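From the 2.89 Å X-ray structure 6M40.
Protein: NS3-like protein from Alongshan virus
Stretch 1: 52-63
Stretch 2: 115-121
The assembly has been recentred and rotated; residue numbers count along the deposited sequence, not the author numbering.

Stretch 1 (52-63) AGPTRVVAREML
Stretch 2, residues 115-121: LDETHVD

Two parallel strand ends from one chain are joined across this contact by a single hydrogen bond, and immediately beyond it both strands end: one through Pro54 into a helix, the other through a left-handed Glu117 into a tight turn. The bond runs from Asp116 N to Ala52 O, 3.1 Å with an N-H...O angle of 157°, close enough to straight to be a good sheet bond. Register follows from it: Ala52 lies beside Leu115 (CA to CA 5.2 Å, a parallel bridge) and Gly53 beside Asp116 (CA to CA 5.0 Å). Phi/psi are extended at Ala52 (-142/145), Gly53 (-143/159), Leu115 (-115/131) and Asp116 (-116/138). The side chains of Ala52 and Leu115 share one face of the sheet, with Leu115 in the m, p rotamer (-77°, 61°).

Gly53 leaves room for the helix behind it: an ideal CB there would lie 2.5 Å from CE of Met62, a clash. Pro54 (-55/-68, C-gamma endo) has no N-H to donate, and its ring instead rests on the second stretch. Pro54 CD lies 3.4 Å from Asp116 O and 3.6 Å from Glu117 CB, while Pro54 CB meets Val120 CG2 at 3.7 Å, an apolar contact between a ring and a branched side chain in the t rotamer (171°).

Thr55 (-97/170, chi1 t) occupies the N-cap position, and the helix runs from Arg56 to Leu63 and onward, with phi near -65° and psi mostly between -30° and -50°. Its i to i+4 ladder starts with a weak bond, Ala59 N to Thr55 O at 3.3 Å, then tightens: Arg60 N to Arg56 O is 2.7 Å, and Met62 N to Val58 O is 2.8 Å. Val58 and Met62, one turn apart, both point their CA-to-CB bonds toward the second stretch and meet the same residue, Asp116. Val58 (t, 176°) brings CG1 to 3.5 Å from Asp116 OD2, a van der Waals approach of a methyl to a carboxylate oxygen. Met62, a selenomethionine with chi angles m, t, m (-72°, -175°, -73°), sets SE 4.0 Å from Asp116 CB. Asp116 itself is t (-178°) with chi2 19°; its OD1 is hydrogen-bonded elsewhere in the structure, which helps pay for burying the acid among apolar neighbours.

After Asp116 the chain takes Glu117 at phi/psi 66/42 and enters a type I turn through Thr118 (-58/-11) and His119 (-90/16) to Val120 (-79/154), closed by a weak bond from Val120 N to Glu117 O, 3.2 Å. This turn returns Val120 toward Pro54, whereas the CA-to-CB bond of Thr118 points away. The Glu117 side chain is kinked (m, m, chi3 -59°), and its OE1 accepts a weak bond from His119 NE2 at 2.8 Å, bent to 129°; His119 has chi1 p (55°) and chi2 -114°. Altogether the two stretches bury 284 Å², counting both sides.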

# COMPACT_ATOMS: atom_id res chain seq x y z
N ALA A 52 -7.52 10.57 -4.45
CA ALA A 52 -7.50 9.27 -3.80
C ALA A 52 -6.13 8.98 -3.21
O ALA A 52 -5.09 9.35 -3.77
CB ALA A 52 -7.90 8.14 -4.74
N GLY A 53 -6.14 8.30 -2.07
CA GLY A 53 -4.94 7.88 -1.40
C GLY A 53 -5.13 6.53 -0.77
O GLY A 53 -6.24 6.09 -0.48
N PRO A 54 -4.03 5.86 -0.50
CA PRO A 54 -4.11 4.44 -0.13
C PRO A 54 -5.02 4.16 1.05
O PRO A 54 -6.07 3.53 0.89
CB PRO A 54 -2.65 4.09 0.19
CG PRO A 54 -2.00 5.41 0.53
CD PRO A 54 -2.68 6.43 -0.32
N THR A 55 -4.66 4.62 2.24
CA THR A 55 -5.47 4.38 3.43
C THR A 55 -6.35 5.60 3.72
O THR A 55 -6.21 6.66 3.10
CB THR A 55 -4.57 4.03 4.62
OG1 THR A 55 -5.36 3.92 5.82
CG2 THR A 55 -3.48 5.07 4.80
N ARG A 56 -7.29 5.43 4.66
CA ARG A 56 -8.24 6.50 4.94
C ARG A 56 -7.56 7.70 5.59
O ARG A 56 -7.98 8.85 5.37
CB ARG A 56 -9.37 6.00 5.83
CG ARG A 56 -10.43 5.21 5.09
CD ARG A 56 -11.76 5.21 5.83
NE ARG A 56 -11.90 4.14 6.80
CZ ARG A 56 -12.03 2.85 6.49
NH1 ARG A 56 -12.00 2.47 5.21
NH2 ARG A 56 -12.17 1.94 7.44
N VAL A 57 -6.52 7.47 6.39
CA VAL A 57 -5.88 8.57 7.10
C VAL A 57 -5.28 9.57 6.12
O VAL A 57 -5.31 10.78 6.35
CB VAL A 57 -4.83 8.03 8.09
CG1 VAL A 57 -5.48 7.10 9.10
CG2 VAL A 57 -3.71 7.34 7.34
N VAL A 58 -4.73 9.08 5.01
CA VAL A 58 -4.25 9.99 3.97
C VAL A 58 -5.43 10.69 3.31
O VAL A 58 -5.35 11.87 2.95
CB VAL A 58 -3.40 9.25 2.93
CG1 VAL A 58 -2.99 10.19 1.80
CG2 VAL A 58 -2.16 8.63 3.59
N ALA A 59 -6.55 9.97 3.15
CA ALA A 59 -7.73 10.59 2.56
C ALA A 59 -8.25 11.71 3.45
O ALA A 59 -8.65 12.77 2.95
CB ALA A 59 -8.81 9.52 2.33
N ARG A 60 -8.23 11.50 4.77
CA ARG A 60 -8.59 12.58 5.69
C ARG A 60 -7.54 13.70 5.66
O ARG A 60 -7.89 14.88 5.69
CB ARG A 60 -8.76 12.03 7.11
CG ARG A 60 -10.20 11.59 7.43
CD ARG A 60 -10.41 11.24 8.91
NE ARG A 60 -10.63 9.81 9.13
CZ ARG A 60 -9.77 9.00 9.74
NH1 ARG A 60 -8.63 9.46 10.21
NH2 ARG A 60 -10.07 7.71 9.88
N GLU A 61 -6.25 13.34 5.61
CA GLU A 61 -5.22 14.37 5.49
C GLU A 61 -5.43 15.23 4.25
O GLU A 61 -5.17 16.43 4.27
CB GLU A 61 -3.83 13.75 5.43
CG GLU A 61 -3.31 13.08 6.68
CD GLU A 61 -1.96 12.42 6.44
OE1 GLU A 61 -1.32 12.73 5.41
OE2 GLU A 61 -1.55 11.58 7.27
N MSE A 62 -5.86 14.61 3.15
CA MSE A 62 -6.08 15.33 1.91
C MSE A 62 -7.32 16.18 2.04
O MSE A 62 -7.37 17.32 1.57
CB MSE A 62 -6.19 14.35 0.73
CG MSE A 62 -4.84 13.73 0.37
SE MSE A 62 -4.87 12.59 -1.20
CE MSE A 62 -5.79 11.03 -0.47
N LEU A 63 -8.33 15.62 2.70
CA LEU A 63 -9.55 16.37 2.98
C LEU A 63 -9.25 17.59 3.84
O LEU A 63 -9.67 18.71 3.51
CB LEU A 63 -10.56 15.46 3.66
CG LEU A 63 -12.02 15.47 3.20
CD1 LEU A 63 -12.91 15.40 4.44
CD2 LEU A 63 -12.37 16.67 2.34
N LEU A 115 -3.77 11.11 -7.80
CA LEU A 115 -3.48 9.91 -7.03
C LEU A 115 -2.22 10.10 -6.22
O LEU A 115 -1.19 10.54 -6.75
CB LEU A 115 -3.33 8.70 -7.95
CG LEU A 115 -4.59 8.05 -8.52
CD1 LEU A 115 -5.39 8.99 -9.39
CD2 LEU A 115 -4.15 6.83 -9.31
N ASP A 116 -2.29 9.76 -4.94
CA ASP A 116 -1.20 9.94 -4.00
C ASP A 116 -0.74 8.57 -3.51
O ASP A 116 -1.56 7.69 -3.24
CB ASP A 116 -1.63 10.81 -2.81
CG ASP A 116 -0.51 11.06 -1.81
OD1 ASP A 116 0.67 10.90 -2.17
OD2 ASP A 116 -0.83 11.42 -0.66
N GLU A 117 0.57 8.40 -3.42
CA GLU A 117 1.16 7.13 -2.98
C GLU A 117 0.89 6.03 -4.01
O GLU A 117 0.55 4.89 -3.66
CB GLU A 117 0.64 6.72 -1.61
CG GLU A 117 0.90 7.73 -0.51
CD GLU A 117 2.33 7.71 -0.03
OE1 GLU A 117 2.79 6.65 0.44
OE2 GLU A 117 3.01 8.75 -0.12
N THR A 118 1.04 6.36 -5.29
CA THR A 118 0.81 5.38 -6.34
C THR A 118 1.70 4.15 -6.19
O THR A 118 1.47 3.14 -6.87
CB THR A 118 1.04 6.02 -7.70
OG1 THR A 118 0.98 7.45 -7.58
CG2 THR A 118 -0.03 5.58 -8.68
N HIS A 119 2.70 4.21 -5.31
CA HIS A 119 3.72 3.19 -5.14
C HIS A 119 3.33 2.12 -4.12
O HIS A 119 4.20 1.37 -3.65
CB HIS A 119 5.03 3.84 -4.71
CG HIS A 119 4.90 4.68 -3.48
ND1 HIS A 119 5.07 6.05 -3.49
CD2 HIS A 119 4.56 4.36 -2.21
CE1 HIS A 119 4.87 6.53 -2.28
NE2 HIS A 119 4.55 5.52 -1.48
N VAL A 120 2.05 2.04 -3.74
CA VAL A 120 1.65 1.11 -2.69
C VAL A 120 1.54 -0.30 -3.25
O VAL A 120 1.28 -0.51 -4.44
CB VAL A 120 0.33 1.56 -2.03
CG1 VAL A 120 -0.21 0.48 -1.10
CG2 VAL A 120 0.52 2.86 -1.28
N ASP A 121 1.71 -1.29 -2.37
CA ASP A 121 1.63 -2.70 -2.71
C ASP A 121 0.20 -3.20 -2.46
O ASP A 121 -0.08 -3.99 -1.55
CB ASP A 121 2.65 -3.49 -1.91
CG ASP A 121 2.84 -4.91 -2.42
OD1 ASP A 121 1.83 -5.55 -2.76
OD2 ASP A 121 3.99 -5.38 -2.47